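Local coordinates for protein PspGI restriction endonuclease (Pyrococcus sp. GI-H, PDB 3BM3) that binds its DNA substrate, flips bases out of the helix and probably cuts the DNA as a type II site-specific restriction endonuclease, at residues C[115-120]-C[252-257]. The protein carries 2 engineered substitutions. Residues are numbered along the deposited sequence; the frame is centred on the assembly and turned at random.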
ATOM      1  N   PHE C 115      17.795   6.441  23.421  1.00 15.72           N
ATOM      2  CA  PHE C 115      18.531   7.629  23.056  1.00 16.88           C
ATOM      3  C   PHE C 115      17.963   8.908  23.656  1.00 16.47           C
ATOM      4  O   PHE C 115      18.541   9.970  23.459  1.00 17.61           O
ATOM      5  CB  PHE C 115      18.616   7.752  21.533  1.00 17.30           C
ATOM      6  CG  PHE C 115      19.489   6.730  20.892  1.00 19.55           C
ATOM      7  CD1 PHE C 115      20.851   6.913  20.823  1.00 24.24           C
ATOM      8  CD2 PHE C 115      18.970   5.582  20.387  1.00 17.42           C
ATOM      9  CE1 PHE C 115      21.661   5.945  20.236  1.00 26.20           C
ATOM     10  CE2 PHE C 115      19.753   4.623  19.811  1.00 21.48           C
ATOM     11  CZ  PHE C 115      21.102   4.795  19.722  1.00 22.02           C
ATOM     12  N   GLY C 116      16.861   8.801  24.392  1.00 15.75           N
ATOM     13  CA  GLY C 116      16.200   9.949  25.012  1.00 15.31           C
ATOM     14  C   GLY C 116      15.528  10.831  23.992  1.00 14.17           C
ATOM     15  O   GLY C 116      15.366  12.016  24.219  1.00 14.36           O
ATOM     16  N   ILE C 117      15.184  10.269  22.839  1.00 12.44           N
ATOM     17  CA  ILE C 117      14.554  11.038  21.793  1.00 13.45           C
ATOM     18  C   ILE C 117      13.104  11.090  22.139  1.00 13.84           C
ATOM     19  O   ILE C 117      12.435  10.052  22.181  1.00 15.48           O
ATOM     20  CB  ILE C 117      14.759  10.410  20.409  1.00 12.42           C
ATOM     21  CG1 ILE C 117      16.259  10.417  20.071  1.00 13.65           C
ATOM     22  CG2 ILE C 117      13.917  11.114  19.316  1.00 12.94           C
ATOM     23  CD1 ILE C 117      16.620   9.522  18.900  1.00 13.78           C
ATOM     24  N   ARG C 118      12.601  12.297  22.333  1.00 14.86           N
ATOM     25  CA  ARG C 118      11.186  12.464  22.555  1.00 16.30           C
ATOM     26  C   ARG C 118      10.466  12.345  21.253  1.00 16.03           C
ATOM     27  O   ARG C 118      10.950  12.788  20.219  1.00 16.42           O
ATOM     28  CB  ARG C 118      10.883  13.810  23.190  1.00 17.56           C
ATOM     29  CG  ARG C 118      11.347  13.868  24.649  1.00 20.51           C
ATOM     30  CD  ARG C 118      11.097  15.240  25.227  1.00 24.43           C
ATOM     31  NE  ARG C 118      11.506  15.334  26.635  1.00 29.44           N
ATOM     32  CZ  ARG C 118      12.757  15.458  27.072  1.00 31.08           C
ATOM     33  NH1 ARG C 118      13.780  15.501  26.215  1.00 33.32           N
ATOM     34  NH2 ARG C 118      12.982  15.544  28.380  1.00 31.79           N
ATOM     35  N   TYR C 119       9.305  11.731  21.322  1.00 15.83           N
ATOM     36  CA  TYR C 119       8.519  11.479  20.142  1.00 15.50           C
ATOM     37  C   TYR C 119       7.058  11.424  20.532  1.00 15.88           C
ATOM     38  O   TYR C 119       6.702  11.298  21.700  1.00 15.44           O
ATOM     39  CB  TYR C 119       8.915  10.158  19.472  1.00 15.46           C
ATOM     40  CG  TYR C 119       8.534   8.982  20.324  1.00 17.25           C
ATOM     41  CD1 TYR C 119       7.281   8.402  20.207  1.00 20.48           C
ATOM     42  CD2 TYR C 119       9.399   8.504  21.304  1.00 17.85           C
ATOM     43  CE1 TYR C 119       6.896   7.351  21.030  1.00 21.35           C
ATOM     44  CE2 TYR C 119       9.026   7.451  22.129  1.00 19.66           C
ATOM     45  CZ  TYR C 119       7.766   6.898  21.987  1.00 19.89           C
ATOM     46  OH  TYR C 119       7.384   5.859  22.805  1.00 25.11           O
ATOM     47  N   GLU C 120       6.227  11.513  19.516  1.00 15.52           N
ATOM     48  CA  GLU C 120       4.853  11.135  19.622  1.00 16.66           C
ATOM     49  C   GLU C 120       4.517  10.213  18.476  1.00 17.64           C
ATOM     50  O   GLU C 120       4.983  10.378  17.357  1.00 17.29           O
ATOM     51  CB  GLU C 120       3.934  12.345  19.642  1.00 16.92           C
ATOM     52  CG  GLU C 120       4.062  13.090  20.937  1.00 16.53           C
ATOM     53  CD  GLU C 120       3.230  14.326  20.999  1.00 17.87           C
ATOM     54  OE1 GLU C 120       2.831  14.870  19.955  1.00 22.56           O
ATOM     55  OE2 GLU C 120       3.001  14.754  22.127  1.00 21.94           O
ATOM     56  N   ASP C 252      21.175  10.783  13.875  1.00 12.59           N
ATOM     57  CA  ASP C 252      20.703  11.818  12.948  1.00 12.72           C
ATOM     58  C   ASP C 252      19.621  12.661  13.612  1.00 11.73           C
ATOM     59  O   ASP C 252      19.575  13.883  13.462  1.00 11.92           O
ATOM     60  CB  ASP C 252      20.156  11.188  11.683  1.00 11.88           C
ATOM     61  CG  ASP C 252      21.226  10.652  10.750  1.00 13.72           C
ATOM     62  OD1 ASP C 252      22.434  10.801  11.035  1.00 12.67           O
ATOM     63  OD2 ASP C 252      20.837  10.100   9.689  1.00 14.54           O
ATOM     64  N   ILE C 253      18.738  12.008  14.351  1.00 11.81           N
ATOM     65  CA  ILE C 253      17.685  12.724  15.048  1.00 12.12           C
ATOM     66  C   ILE C 253      18.315  13.606  16.129  1.00 12.47           C
ATOM     67  O   ILE C 253      17.990  14.782  16.272  1.00 13.30           O
ATOM     68  CB  ILE C 253      16.696  11.770  15.709  1.00 12.44           C
ATOM     69  CG1 ILE C 253      15.861  11.056  14.650  1.00 12.17           C
ATOM     70  CG2 ILE C 253      15.770  12.529  16.647  1.00 12.31           C
ATOM     71  CD1 ILE C 253      15.180   9.781  15.207  1.00 12.05           C
ATOM     72  N   ILE C 254      19.224  13.009  16.886  1.00 13.62           N
ATOM     73  CA  ILE C 254      19.948  13.749  17.950  1.00 14.31           C
ATOM     74  C   ILE C 254      20.602  14.998  17.351  1.00 15.15           C
ATOM     75  O   ILE C 254      20.497  16.097  17.904  1.00 15.62           O
ATOM     76  CB  ILE C 254      21.003  12.860  18.630  1.00 15.10           C
ATOM     77  CG1 ILE C 254      20.300  11.863  19.579  1.00 15.99           C
ATOM     78  CG2 ILE C 254      21.988  13.725  19.430  1.00 14.48           C
ATOM     79  CD1 ILE C 254      21.138  10.681  19.983  1.00 18.55           C
ATOM     80  N   GLN C 255      21.283  14.843  16.228  1.00 15.58           N
ATOM     81  CA  GLN C 255      21.993  15.975  15.619  1.00 16.72           C
ATOM     82  C   GLN C 255      21.030  17.014  15.063  1.00 17.09           C
ATOM     83  O   GLN C 255      21.264  18.224  15.138  1.00 16.45           O
ATOM     84  CB  GLN C 255      22.912  15.502  14.510  1.00 17.40           C
ATOM     85  CG  GLN C 255      23.989  14.518  14.972  1.00 19.44           C
ATOM     86  CD  GLN C 255      24.906  15.102  16.018  1.00 22.99           C
ATOM     87  OE1 GLN C 255      25.238  16.276  15.962  1.00 25.65           O
ATOM     88  NE2 GLN C 255      25.344  14.277  16.960  1.00 27.20           N
ATOM     89  N   PHE C 256      19.941  16.534  14.490  1.00 17.22           N
ATOM     90  CA  PHE C 256      18.900  17.419  14.050  1.00 18.77           C
ATOM     91  C   PHE C 256      18.360  18.229  15.220  1.00 19.12           C
ATOM     92  O   PHE C 256      18.255  19.434  15.128  1.00 21.12           O
ATOM     93  CB  PHE C 256      17.759  16.637  13.413  1.00 18.21           C
ATOM     94  CG  PHE C 256      16.602  17.487  13.054  1.00 19.44           C
ATOM     95  CD1 PHE C 256      16.494  18.044  11.784  1.00 18.80           C
ATOM     96  CD2 PHE C 256      15.609  17.736  13.995  1.00 17.76           C
ATOM     97  CE1 PHE C 256      15.401  18.848  11.472  1.00 20.77           C
ATOM     98  CE2 PHE C 256      14.552  18.541  13.709  1.00 19.08           C
ATOM     99  CZ  PHE C 256      14.435  19.103  12.437  1.00 18.65           C
ATOM    100  N   LEU C 257      18.027  17.574  16.322  1.00 20.54           N
ATOM    101  CA  LEU C 257      17.409  18.274  17.462  1.00 21.77           C
ATOM    102  C   LEU C 257      18.400  19.240  18.104  1.00 23.00           C
ATOM    103  O   LEU C 257      18.011  20.325  18.505  1.00 22.51           O
ATOM    104  CB  LEU C 257      16.888  17.285  18.497  1.00 21.84           C
ATOM    105  CG  LEU C 257      15.685  16.448  18.032  1.00 20.70           C
ATOM    106  CD1 LEU C 257      15.397  15.379  19.055  1.00 21.88           C
ATOM    107  CD2 LEU C 257      14.454  17.324  17.753  1.00 22.12           C
TER
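Ile117 meets Ile253 and Ile254 where the loop leaving helix 85-115 passes helix 249-259 near the end of the modelled chain. The contact is wholly apolar. Its closest approach is methyl to methyl, Ile117 CG2 to Ile253 CG2 at 3.5 Å, and the two side chains cross at about a right angle. In Ile117, CG1 stands beside the backbone N, anti to the carbonyl carbon (chi1 -64°), and, extended from there, carries CD1 over the beta-branch of Ile253, 3.9 Å from both Ile253 CB and Ile253 CG2. Both branches of Ile117 thus press on the same methyl, while its CG1 lies 4.3 Å from Ile254 CG1.

Aromatic packing is slighter. Ile254 sends CD1 to Phe115 CD1 at 3.9 Å, approaching the ring obliquely. Phe250, one turn earlier on helix 249-259, also meets this ring with its plane almost parallel, at about 10°.

Between Phe115 and Ile117, Gly116 ends helix 85-115 in a Schellman motif with positive phi, turning the chain so that both neighbours reach helix 249-259. Ile141 of strand 139-141 touches both Ile117 and Ile253. Cutting Ile117 back to an alanine would remove both branches and would probably open a gap beside Ile253 CG2, leaving that methyl without its neighbours across the contact. Joined only by dispersion and burial of hydrocarbon, the segments form structural packing about 12 Å, at the nearest atom, from the bound DNA: a buried isoleucine pair where helix 249-259 lies against the five-stranded mixed sheet, consistent with the PDDEXK nuclease fold of the EcoRII C-terminal family.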